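Local coordinates for protein PfVFT1 (PDB 5JKQ) that probably binds a small solute between its two lobes, as a Venus flytrap protein resembling solute-binding proteins, at residues Asp35-Lys39 against His40-Tyr44; Glu48-Glu51 against Asn52-Asn55; His117-Asp121 against Glu122-Asn126; Ile181-Leu184 against Lys185-Ile189. The protein carries 3 engineered substitutions. All coordinates share one frame; numbering follows the deposited sequence.

Contact 1. Residues Asp35-Lys39 against His40-Tyr44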
loop_
_atom_site.group_PDB
_atom_site.type_symbol
_atom_site.label_atom_id
_atom_site.label_comp_id
_atom_site.label_asym_id
_atom_site.label_seq_id
_atom_site.Cartn_x
_atom_site.Cartn_y
_atom_site.Cartn_z
ATOM N N ASP A 35 -0.439 -15.797 7.200
ATOM C CA ASP A 35 -0.053 -16.153 8.561
ATOM C C ASP A 35 0.536 -14.942 9.275
ATOM O O ASP A 35 0.266 -14.710 10.454
ATOM C CB ASP A 35 0.957 -17.302 8.553
ATOM C CG ASP A 35 0.306 -18.650 8.310
ATOM O OD1 ASP A 35 -0.891 -18.681 7.954
ATOM O OD2 ASP A 35 0.996 -19.679 8.469
ATOM N N LEU A 36 1.339 -14.170 8.547
ATOM C CA LEU A 36 1.973 -12.977 9.093
ATOM C C LEU A 36 0.945 -11.887 9.381
ATOM O O LEU A 36 1.096 -11.111 10.325
ATOM C CB LEU A 36 3.033 -12.452 8.125
ATOM C CG LEU A 36 3.727 -11.151 8.525
ATOM C CD1 LEU A 36 4.586 -11.361 9.762
ATOM C CD2 LEU A 36 4.552 -10.616 7.364
ATOM N N ILE A 37 -0.088 -11.819 8.547
ATOM C CA ILE A 37 -1.169 -10.862 8.740
ATOM C C ILE A 37 -1.937 -11.219 10.011
ATOM O O ILE A 37 -2.278 -10.344 10.805
ATOM C CB ILE A 37 -2.113 -10.831 7.510
ATOM C CG1 ILE A 37 -1.406 -10.142 6.340
ATOM C CG2 ILE A 37 -3.422 -10.099 7.816
ATOM C CD1 ILE A 37 -2.115 -10.276 5.006
ATOM N N ASP A 38 -2.190 -12.510 10.205
ATOM C CA ASP A 38 -2.898 -12.986 11.388
ATOM C C ASP A 38 -2.061 -12.791 12.652
ATOM O O ASP A 38 -2.582 -12.384 13.690
ATOM C CB ASP A 38 -3.271 -14.464 11.237
ATOM C CG ASP A 38 -4.204 -14.718 10.065
ATOM O OD1 ASP A 38 -4.913 -13.778 9.644
ATOM O OD2 ASP A 38 -4.233 -15.865 9.567
ATOM N N LYS A 39 -0.765 -13.083 12.558
ATOM C CA LYS A 39 0.132 -12.974 13.704
ATOM C C LYS A 39 0.151 -11.557 14.271
ATOM O O LYS A 39 0.132 -11.366 15.488
ATOM C CB LYS A 39 1.552 -13.395 13.315
ATOM C CG LYS A 39 2.576 -13.190 14.426
ATOM C CD LYS A 39 3.943 -13.727 14.048
ATOM C CE LYS A 39 4.912 -13.637 15.219
ATOM N NZ LYS A 39 5.021 -12.254 15.770
ATOM N N HIS A 40 0.198 -10.569 13.385
ATOM C CA HIS A 40 0.185 -9.169 13.793
ATOM C C HIS A 40 -1.238 -8.653 13.971
ATOM O O HIS A 40 -1.443 -7.529 14.428
ATOM C CB HIS A 40 0.921 -8.309 12.771
ATOM C CG HIS A 40 2.404 -8.502 12.780
ATOM N ND1 HIS A 40 3.196 -8.120 13.841
ATOM C CD2 HIS A 40 3.240 -9.030 11.856
ATOM C CE1 HIS A 40 4.457 -8.408 13.571
ATOM N NE2 HIS A 40 4.511 -8.961 12.373
ATOM N N ASN A 41 -2.212 -9.485 13.611
ATOM C CA ASN A 41 -3.621 -9.128 13.712
ATOM C C ASN A 41 -3.912 -7.801 13.018
ATOM O O ASN A 41 -4.585 -6.929 13.572
ATOM C CB ASN A 41 -4.053 -9.062 15.179
ATOM C CG ASN A 41 -5.554 -9.186 15.350
ATOM O OD1 ASN A 41 -6.196 -10.023 14.716
ATOM N ND2 ASN A 41 -6.124 -8.340 16.199
ATOM N N VAL A 42 -3.381 -7.655 11.807
ATOM C CA VAL A 42 -3.600 -6.458 11.003
ATOM C C VAL A 42 -4.671 -6.730 9.950
ATOM O O VAL A 42 -4.843 -7.863 9.499
ATOM C CB VAL A 42 -2.297 -5.976 10.323
ATOM C CG1 VAL A 42 -1.334 -5.417 11.364
ATOM C CG2 VAL A 42 -1.641 -7.098 9.529
ATOM N N ASP A 43 -5.396 -5.681 9.576
ATOM C CA ASP A 43 -6.565 -5.815 8.716
ATOM C C ASP A 43 -6.217 -5.562 7.249
ATOM O O ASP A 43 -6.704 -4.608 6.641
ATOM C CB ASP A 43 -7.660 -4.850 9.183
ATOM C CG ASP A 43 -9.020 -5.172 8.590
ATOM O OD1 ASP A 43 -9.188 -6.270 8.019
ATOM O OD2 ASP A 43 -9.930 -4.326 8.712
ATOM N N TYR A 44 -5.375 -6.428 6.691
ATOM C CA TYR A 44 -4.985 -6.335 5.288
ATOM C C TYR A 44 -5.422 -7.571 4.515
ATOM O O TYR A 44 -5.505 -8.666 5.073
ATOM C CB TYR A 44 -3.470 -6.167 5.154
ATOM C CG TYR A 44 -2.921 -4.879 5.722
ATOM C CD1 TYR A 44 -3.267 -3.650 5.175
ATOM C CD2 TYR A 44 -2.035 -4.895 6.789
ATOM C CE1 TYR A 44 -2.758 -2.473 5.687
ATOM C CE2 TYR A 44 -1.521 -3.725 7.308
ATOM C CZ TYR A 44 -1.884 -2.515 6.753
ATOM O OH TYR A 44 -1.374 -1.347 7.270
#
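Leu36 and His40, one helical turn apart, run side by side and point the same way. Leu36 has CG anti to the backbone N (chi1 176°), beside its own carbonyl carbon, and this carries CD1 forward to 3.4 Å from His40 CD2. CG of the leucine lies in the plane of the imidazole, at its edge. The ring's far nitrogen, NE2, is hydrogen-bonded to Asp105 of helix 102-118, the helix that Leu36 also packs on.

Ile37 works in another direction. Its CG2 branch meets Val42 CG2 at 3.9 Å and comes tightly up to Val42 O, while its longer arm ends with CD1 4.3 Å from Tyr44 CB. Phe102 touches both Ile37 and Val42, and the Tyr44 ring goes on to Trp103, which it meets edge-to-face and whose NE1 donates a hydrogen bond to Tyr44 OH.

Under these side chains the backbone forms a Schellman motif that ends helix 32-39. Asn41 is the C-prime residue, with a positive phi of 53°. Val42 N reaches back to Ile37 O at 3.1 Å, and Asn41 N makes a weak bond of 2.9 Å to Asp38 O. His40 N bonds Leu36 O at 3.2 Å.

The carbonyls of Leu36, Ile37 and Asp38 are thus met by the chain's own turn, with Ile37 and Val42 as its apolar clasp. Asp105 would tend to favour a protonated His40, whereas Lys39 NZ, 4.8 Å from His40 NE2, would tend to oppose it.

Contact 2. Residues Glu48-Glu51 against Asn52-Asn55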
loop_
_atom_site.group_PDB
_atom_site.type_symbol
_atom_site.label_atom_id
_atom_site.label_comp_id
_atom_site.label_asym_id
_atom_site.label_seq_id
_atom_site.Cartn_x
_atom_site.Cartn_y
_atom_site.Cartn_z
ATOM N N GLU A 48 -5.726 -10.570 -4.935
ATOM C CA GLU A 48 -6.754 -11.583 -5.148
ATOM C C GLU A 48 -6.378 -12.597 -6.228
ATOM O O GLU A 48 -6.686 -13.783 -6.100
ATOM C CB GLU A 48 -8.096 -10.916 -5.501
ATOM C CG GLU A 48 -8.124 -10.116 -6.807
ATOM C CD GLU A 48 -7.462 -8.752 -6.694
ATOM O OE1 GLU A 48 -6.847 -8.307 -7.688
ATOM O OE2 GLU A 48 -7.557 -8.124 -5.617
ATOM N N SER A 49 -5.714 -12.130 -7.282
ATOM C CA SER A 49 -5.348 -12.986 -8.411
ATOM C C SER A 49 -3.834 -13.107 -8.562
ATOM O O SER A 49 -3.133 -12.100 -8.671
ATOM C CB SER A 49 -5.953 -12.445 -9.706
ATOM O OG SER A 49 -5.576 -13.246 -10.812
ATOM N N ILE A 50 -3.345 -14.346 -8.579
ATOM C CA ILE A 50 -1.915 -14.621 -8.703
ATOM C C ILE A 50 -1.606 -15.536 -9.888
ATOM O O ILE A 50 -0.453 -15.913 -10.103
ATOM C CB ILE A 50 -1.357 -15.271 -7.421
ATOM C CG1 ILE A 50 -2.192 -16.493 -7.032
ATOM C CG2 ILE A 50 -1.342 -14.263 -6.286
ATOM C CD1 ILE A 50 -1.462 -17.466 -6.132
ATOM N N GLU A 51 -2.636 -15.894 -10.649
ATOM C CA GLU A 51 -2.478 -16.809 -11.776
ATOM C C GLU A 51 -1.457 -16.311 -12.794
ATOM O O GLU A 51 -0.642 -17.088 -13.295
ATOM C CB GLU A 51 -3.819 -17.032 -12.474
ATOM C CG GLU A 51 -4.631 -18.177 -11.902
ATOM C CD GLU A 51 -5.879 -18.459 -12.713
ATOM O OE1 GLU A 51 -6.315 -17.560 -13.462
ATOM O OE2 GLU A 51 -6.420 -19.581 -12.607
ATOM N N ASN A 52 -1.499 -15.016 -13.089
ATOM C CA ASN A 52 -0.657 -14.443 -14.134
ATOM C C ASN A 52 0.713 -13.994 -13.635
ATOM O O ASN A 52 1.586 -13.659 -14.437
ATOM C CB ASN A 52 -1.374 -13.263 -14.790
ATOM C CG ASN A 52 -2.728 -13.645 -15.350
ATOM O OD1 ASN A 52 -3.734 -12.989 -15.075
ATOM N ND2 ASN A 52 -2.764 -14.720 -16.131
ATOM N N LEU A 53 0.904 -13.981 -12.319
ATOM C CA LEU A 53 2.191 -13.590 -11.753
ATOM C C LEU A 53 3.257 -14.623 -12.107
ATOM O O LEU A 53 2.937 -15.792 -12.329
ATOM C CB LEU A 53 2.094 -13.425 -10.236
ATOM C CG LEU A 53 1.643 -12.049 -9.739
ATOM C CD1 LEU A 53 0.300 -11.664 -10.340
ATOM C CD2 LEU A 53 1.578 -12.031 -8.217
ATOM N N PRO A 54 4.530 -14.197 -12.164
ATOM C CA PRO A 54 5.598 -15.134 -12.533
ATOM C C PRO A 54 5.825 -16.206 -11.475
ATOM O O PRO A 54 5.623 -15.946 -10.290
ATOM C CB PRO A 54 6.837 -14.236 -12.659
ATOM C CG PRO A 54 6.332 -12.833 -12.653
ATOM C CD PRO A 54 5.060 -12.852 -11.888
ATOM N N ASN A 55 6.238 -17.394 -11.904
ATOM C CA ASN A 55 6.621 -18.452 -10.978
ATOM C C ASN A 55 8.078 -18.297 -10.571
ATOM O O ASN A 55 8.962 -18.234 -11.427
ATOM C CB ASN A 55 6.401 -19.826 -11.607
ATOM C CG ASN A 55 4.947 -20.088 -11.939
ATOM O OD1 ASN A 55 4.048 -19.743 -11.172
ATOM N ND2 ASN A 55 4.709 -20.700 -13.091
#
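Ile50 and Leu53 are the two ends of a beta turn, with Glu51 and Asn52 at its corners. Their CA atoms are 5.2 Å apart, and the backbone angles of the two corner residues fit type I. The turn belongs to the long loop between strand 45-46 and helix 68-75, on the surface of the protein.

Hydrogen bonding across the turn comes down to one backbone link. Leu53 N donates to Ile50 O over 3.2 Å, with an N-H...O angle of 141°, so the bond is somewhat bent. Just beyond the turn, Lys25 of helix 14-29 offers NZ to Leu53 O and to Asn55 OD1, tying the outgoing chain to that helix.

The van der Waals contacts bring Leu53 back over Ser49 and Ile50. Its CB lies 3.6 Å from Ile50 O. Of its two methyls, CD1 comes to 3.8 Å from Ser49 O and 4.0 Å from Ile50 CA, so it rests largely on backbone. Leu172, from another loop, touches the same leucine. The Ile50 side chain crosses that of Leu53 at about a right angle and then leads away from it, packing on Lys25 and Ile28 of helix 14-29. With chi1 at 52°, the isoleucine sets CG1 between its backbone N and carbonyl carbon and leaves the short CG2 branch beside the N. It is this branch that makes the apolar side-chain pair, Ile50 CG2 to Leu53 CD2 at 4.2 Å.

Contact 3. Residues His117-Asp121 against Glu122-Asn126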
loop_
_atom_site.group_PDB
_atom_site.type_symbol
_atom_site.label_atom_id
_atom_site.label_comp_id
_atom_site.label_asym_id
_atom_site.label_seq_id
_atom_site.Cartn_x
_atom_site.Cartn_y
_atom_site.Cartn_z
ATOM N N HIS A 117 15.743 -18.782 -3.500
ATOM C CA HIS A 117 15.703 -19.135 -4.916
ATOM C C HIS A 117 17.001 -18.742 -5.616
ATOM O O HIS A 117 17.575 -19.537 -6.359
ATOM C CB HIS A 117 14.518 -18.470 -5.612
ATOM C CG HIS A 117 14.483 -18.716 -7.086
ATOM N ND1 HIS A 117 14.582 -19.980 -7.629
ATOM C CD2 HIS A 117 14.384 -17.864 -8.134
ATOM C CE1 HIS A 117 14.537 -19.896 -8.946
ATOM N NE2 HIS A 117 14.417 -18.623 -9.278
ATOM N N ILE A 118 17.453 -17.513 -5.395
ATOM C CA ILE A 118 18.723 -17.072 -5.961
ATOM C C ILE A 118 19.848 -17.871 -5.325
ATOM O O ILE A 118 20.720 -18.401 -6.015
ATOM C CB ILE A 118 18.974 -15.573 -5.739
ATOM C CG1 ILE A 118 17.866 -14.750 -6.404
ATOM C CG2 ILE A 118 20.349 -15.182 -6.290
ATOM C CD1 ILE A 118 18.014 -13.237 -6.263
ATOM N N PHE A 119 19.812 -17.937 -3.999
ATOM C CA PHE A 119 20.774 -18.706 -3.224
ATOM C C PHE A 119 20.054 -19.910 -2.623
ATOM O O PHE A 119 19.071 -20.382 -3.194
ATOM C CB PHE A 119 21.416 -17.821 -2.153
ATOM C CG PHE A 119 22.216 -16.687 -2.718
ATOM C CD1 PHE A 119 23.487 -16.907 -3.221
ATOM C CD2 PHE A 119 21.697 -15.404 -2.757
ATOM C CE1 PHE A 119 24.227 -15.869 -3.748
ATOM C CE2 PHE A 119 22.433 -14.360 -3.281
ATOM C CZ PHE A 119 23.700 -14.592 -3.779
ATOM N N ASN A 120 20.534 -20.404 -1.484
ATOM C CA ASN A 120 19.975 -21.607 -0.873
ATOM C C ASN A 120 19.758 -21.433 0.633
ATOM O O ASN A 120 19.875 -22.387 1.404
ATOM C CB ASN A 120 20.894 -22.801 -1.147
ATOM C CG ASN A 120 20.135 -24.110 -1.276
ATOM O OD1 ASN A 120 19.295 -24.270 -2.164
ATOM N ND2 ASN A 120 20.445 -25.063 -0.401
ATOM N N ASP A 121 19.435 -20.210 1.044
ATOM C CA ASP A 121 19.138 -19.919 2.444
ATOM C C ASP A 121 18.391 -18.593 2.568
ATOM O O ASP A 121 18.625 -17.665 1.799
ATOM C CB ASP A 121 20.423 -19.881 3.277
ATOM C CG ASP A 121 20.161 -19.577 4.744
ATOM O OD1 ASP A 121 19.770 -20.501 5.488
ATOM O OD2 ASP A 121 20.344 -18.412 5.153
ATOM N N GLU A 122 17.494 -18.513 3.545
ATOM C CA GLU A 122 16.657 -17.331 3.739
ATOM C C GLU A 122 17.450 -16.066 4.082
ATOM O O GLU A 122 16.961 -14.956 3.879
ATOM C CB GLU A 122 15.635 -17.600 4.846
ATOM C CG GLU A 122 16.268 -17.966 6.185
ATOM C CD GLU A 122 15.248 -18.163 7.291
ATOM O OE1 GLU A 122 14.035 -18.020 7.025
ATOM O OE2 GLU A 122 15.662 -18.462 8.431
ATOM N N ASP A 123 18.662 -16.232 4.606
ATOM C CA ASP A 123 19.451 -15.096 5.084
ATOM C C ASP A 123 20.571 -14.696 4.129
ATOM O O ASP A 123 21.421 -13.882 4.481
ATOM C CB ASP A 123 20.050 -15.414 6.454
ATOM C CG ASP A 123 18.992 -15.674 7.502
ATOM O OD1 ASP A 123 17.940 -15.004 7.458
ATOM O OD2 ASP A 123 19.211 -16.548 8.367
ATOM N N ALA A 124 20.564 -15.260 2.926
ATOM C CA ALA A 124 21.631 -15.017 1.961
ATOM C C ALA A 124 21.760 -13.534 1.629
ATOM O O ALA A 124 22.860 -12.985 1.637
ATOM C CB ALA A 124 21.388 -15.819 0.690
ATOM N N ILE A 125 20.631 -12.892 1.346
ATOM C CA ILE A 125 20.622 -11.481 0.983
ATOM C C ILE A 125 20.236 -10.632 2.187
ATOM O O ILE A 125 19.200 -10.854 2.815
ATOM C CB ILE A 125 19.657 -11.208 -0.187
ATOM C CG1 ILE A 125 20.060 -12.050 -1.401
ATOM C CG2 ILE A 125 19.669 -9.732 -0.567
ATOM C CD1 ILE A 125 19.019 -12.099 -2.493
ATOM N N ASN A 126 21.086 -9.662 2.508
ATOM C CA ASN A 126 20.838 -8.764 3.625
ATOM C C ASN A 126 19.909 -7.626 3.215
ATOM O O ASN A 126 20.012 -7.102 2.105
ATOM C CB ASN A 126 22.161 -8.205 4.159
ATOM C CG ASN A 126 21.972 -7.317 5.374
ATOM O OD1 ASN A 126 21.783 -7.802 6.491
ATOM N ND2 ASN A 126 22.029 -6.007 5.164
HETATM O O HOH W 1 18.578 -19.381 7.940
#
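Phe119 CB and Ala124 CB meet at 3.5 Å, joining the residue that leaves helix 102-118 to the end of the turn that follows. Farther out on the ring, Phe119 CE2 comes to 3.8 Å from Ile125 CG1, which sits at the ring edge near its plane; the two side chains cross at about a right angle. Ile118 CG2 lies over one face of the ring, toward its rim, and Ile118 CD1 touches Ile125 CD1 at 4.1 Å.

What brings these groups together is a type I beta turn from Asp121 to Ala124, closed by Ala124 N to Asp121 O at 3.3 Å. An Asx turn is laid over it. The Asp121 carboxylate swings to the side facing away from its own N (chi1 180°), and OD2 reaches Asp123 N at 2.8 Å, met from above the carboxylate plane. The two aspartates also have water 1 in common, 2.9 Å from both Asp121 OD1 and Asp123 OD2, which may ease their like charges.

Around the turn, Ile73 of helix 68-75 packs on Ile118 and Phe119, and Ser115 of helix 102-118 holds Ile125 N. Asn126 then opens strand 126-132, bonding by its backbone alongside strand 77-83.

Contact 4. Residues Ile181-Leu184 against Lys185-Ile189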
loop_
_atom_site.group_PDB
_atom_site.type_symbol
_atom_site.label_atom_id
_atom_site.label_comp_id
_atom_site.label_asym_id
_atom_site.label_seq_id
_atom_site.Cartn_x
_atom_site.Cartn_y
_atom_site.Cartn_z
ATOM N N ILE A 181 -17.538 2.702 5.913
ATOM C CA ILE A 181 -18.384 3.888 5.888
ATOM C C ILE A 181 -19.309 3.864 7.093
ATOM O O ILE A 181 -20.124 2.953 7.231
ATOM C CB ILE A 181 -19.221 3.963 4.588
ATOM C CG1 ILE A 181 -18.295 4.028 3.370
ATOM C CG2 ILE A 181 -20.150 5.179 4.609
ATOM C CD1 ILE A 181 -19.006 3.870 2.043
HETATM N N MSE A 182 -19.175 4.854 7.971
HETATM C CA MSE A 182 -20.091 4.971 9.095
HETATM C C MSE A 182 -21.123 6.060 8.823
HETATM O O MSE A 182 -20.806 7.126 8.289
HETATM C CB MSE A 182 -19.339 5.239 10.400
HETATM C CG MSE A 182 -18.468 6.467 10.442
HETATM SE SE MSE A 182 -17.766 6.682 12.260
HETATM C CE MSE A 182 -19.418 7.186 13.152
ATOM N N ILE A 183 -22.367 5.764 9.184
ATOM C CA ILE A 183 -23.498 6.622 8.864
ATOM C C ILE A 183 -24.608 6.422 9.893
ATOM O O ILE A 183 -24.712 5.359 10.505
ATOM C CB ILE A 183 -24.033 6.324 7.439
ATOM C CG1 ILE A 183 -25.158 7.293 7.060
ATOM C CG2 ILE A 183 -24.496 4.869 7.335
ATOM C CD1 ILE A 183 -25.590 7.201 5.603
ATOM N N LEU A 184 -25.427 7.450 10.090
ATOM C CA LEU A 184 -26.561 7.356 11.000
ATOM C C LEU A 184 -27.593 6.368 10.463
ATOM O O LEU A 184 -27.933 6.400 9.281
ATOM C CB LEU A 184 -27.197 8.731 11.201
ATOM C CG LEU A 184 -26.313 9.765 11.898
ATOM C CD1 LEU A 184 -26.843 11.170 11.670
ATOM C CD2 LEU A 184 -26.222 9.461 13.386
ATOM N N LYS A 185 -28.083 5.493 11.336
ATOM C CA LYS A 185 -29.071 4.489 10.950
ATOM C C LYS A 185 -30.348 5.111 10.404
ATOM O O LYS A 185 -31.049 4.499 9.601
ATOM C CB LYS A 185 -29.424 3.597 12.145
ATOM C CG LYS A 185 -28.486 2.423 12.350
ATOM C CD LYS A 185 -29.247 1.165 12.746
ATOM C CE LYS A 185 -28.359 -0.069 12.674
ATOM N NZ LYS A 185 -29.016 -1.265 13.257
ATOM N N GLU A 186 -30.642 6.327 10.846
ATOM C CA GLU A 186 -31.906 6.979 10.527
ATOM C C GLU A 186 -32.110 7.175 9.024
ATOM O O GLU A 186 -33.242 7.324 8.567
ATOM C CB GLU A 186 -31.991 8.329 11.245
ATOM C CG GLU A 186 -30.915 9.319 10.848
ATOM C CD GLU A 186 -30.864 10.518 11.774
ATOM O OE1 GLU A 186 -30.482 10.348 12.951
ATOM O OE2 GLU A 186 -31.209 11.632 11.324
ATOM N N TYR A 187 -31.022 7.163 8.258
ATOM C CA TYR A 187 -31.104 7.359 6.812
ATOM C C TYR A 187 -31.490 6.077 6.079
ATOM O O TYR A 187 -31.775 6.106 4.883
ATOM C CB TYR A 187 -29.776 7.889 6.266
ATOM C CG TYR A 187 -29.484 9.311 6.680
ATOM C CD1 TYR A 187 -30.239 10.364 6.182
ATOM C CD2 TYR A 187 -28.455 9.603 7.562
ATOM C CE1 TYR A 187 -29.979 11.667 6.556
ATOM C CE2 TYR A 187 -28.186 10.904 7.940
ATOM C CZ TYR A 187 -28.952 11.932 7.435
ATOM O OH TYR A 187 -28.691 13.232 7.807
ATOM N N ASN A 188 -31.503 4.961 6.802
ATOM C CA ASN A 188 -31.888 3.671 6.236
ATOM C C ASN A 188 -30.933 3.237 5.124
ATOM O O ASN A 188 -31.332 2.568 4.172
ATOM C CB ASN A 188 -33.327 3.733 5.708
ATOM C CG ASN A 188 -33.958 2.358 5.551
ATOM O OD1 ASN A 188 -33.607 1.411 6.258
ATOM N ND2 ASN A 188 -34.900 2.245 4.622
ATOM N N ILE A 189 -29.668 3.631 5.260
ATOM C CA ILE A 189 -28.624 3.285 4.297
ATOM C C ILE A 189 -27.584 2.386 4.958
ATOM O O ILE A 189 -26.897 2.810 5.888
ATOM C CB ILE A 189 -27.933 4.549 3.745
ATOM C CG1 ILE A 189 -28.952 5.443 3.039
ATOM C CG2 ILE A 189 -26.809 4.180 2.778
ATOM C CD1 ILE A 189 -28.435 6.830 2.718
HETATM O O HOH W 2 -28.351 4.664 7.506
#
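Leu184, the last residue of strand 175-184, lies against both Glu186 and Tyr187 of the 3-10 turn that follows. From its CB outward, the leucine first has Glu186 CG at 3.8 Å and Tyr187 CD2 at 3.9 Å. Beyond CG, held beside the backbone N (chi1 -65°), the CD1 methyl still touches both neighbours, 4.0 Å from Tyr187 CE2 and 3.9 Å from Glu186 OE1. Glu186 runs alongside the leucine, pointing the same way, while the tyrosine crosses it at a slant. Leu244 and Ile265 pack on Leu184 from elsewhere in the lobe.

One residue back, Ile183 sends CD1 to 4.0 Å from Ile189 CB, so the chain beyond the turn packs back on the strand residue. Tyr187 N makes a weak bond of 3.3 Å to Leu184 O. Water 2 accepts from Ile189 N at 2.8 Å and lies beside Leu184 O as well, modelled so close that the strength of that link is doubtful.

The glutamate is thus used twice: its carbon chain lines the leucine, and OE2 forms a salt bridge with Lys246. Between 181-184 and 185-189 themselves, apolar packing appears to dominate; the stronger polar ties run within the turn and to neighbouring parts of the chain.

How the contacts relate
Along the chain the four contacts come in series, 1 to 4, each where a helix, loop or strand changes direction. Contacts 1 and 2 follow each other closely, with strand 45-46 between them, yet their centres are 21 Å apart. Helix 102-118 joins contact 1, which packs near its start, to contact 3 at its end, 24 Å away between centres. Helix 14-29 is touched by both contact 2 and contact 3. Contact 4 stands apart on strand 175-184 of the mixed sheet, 52 Å from contact 3 between centres and across the chain's centre. That spread fits the bi-lobed architecture, and strand 45-46, paired with 175-184, connects the neighbourhood of contact 1 to the sheet of contact 4.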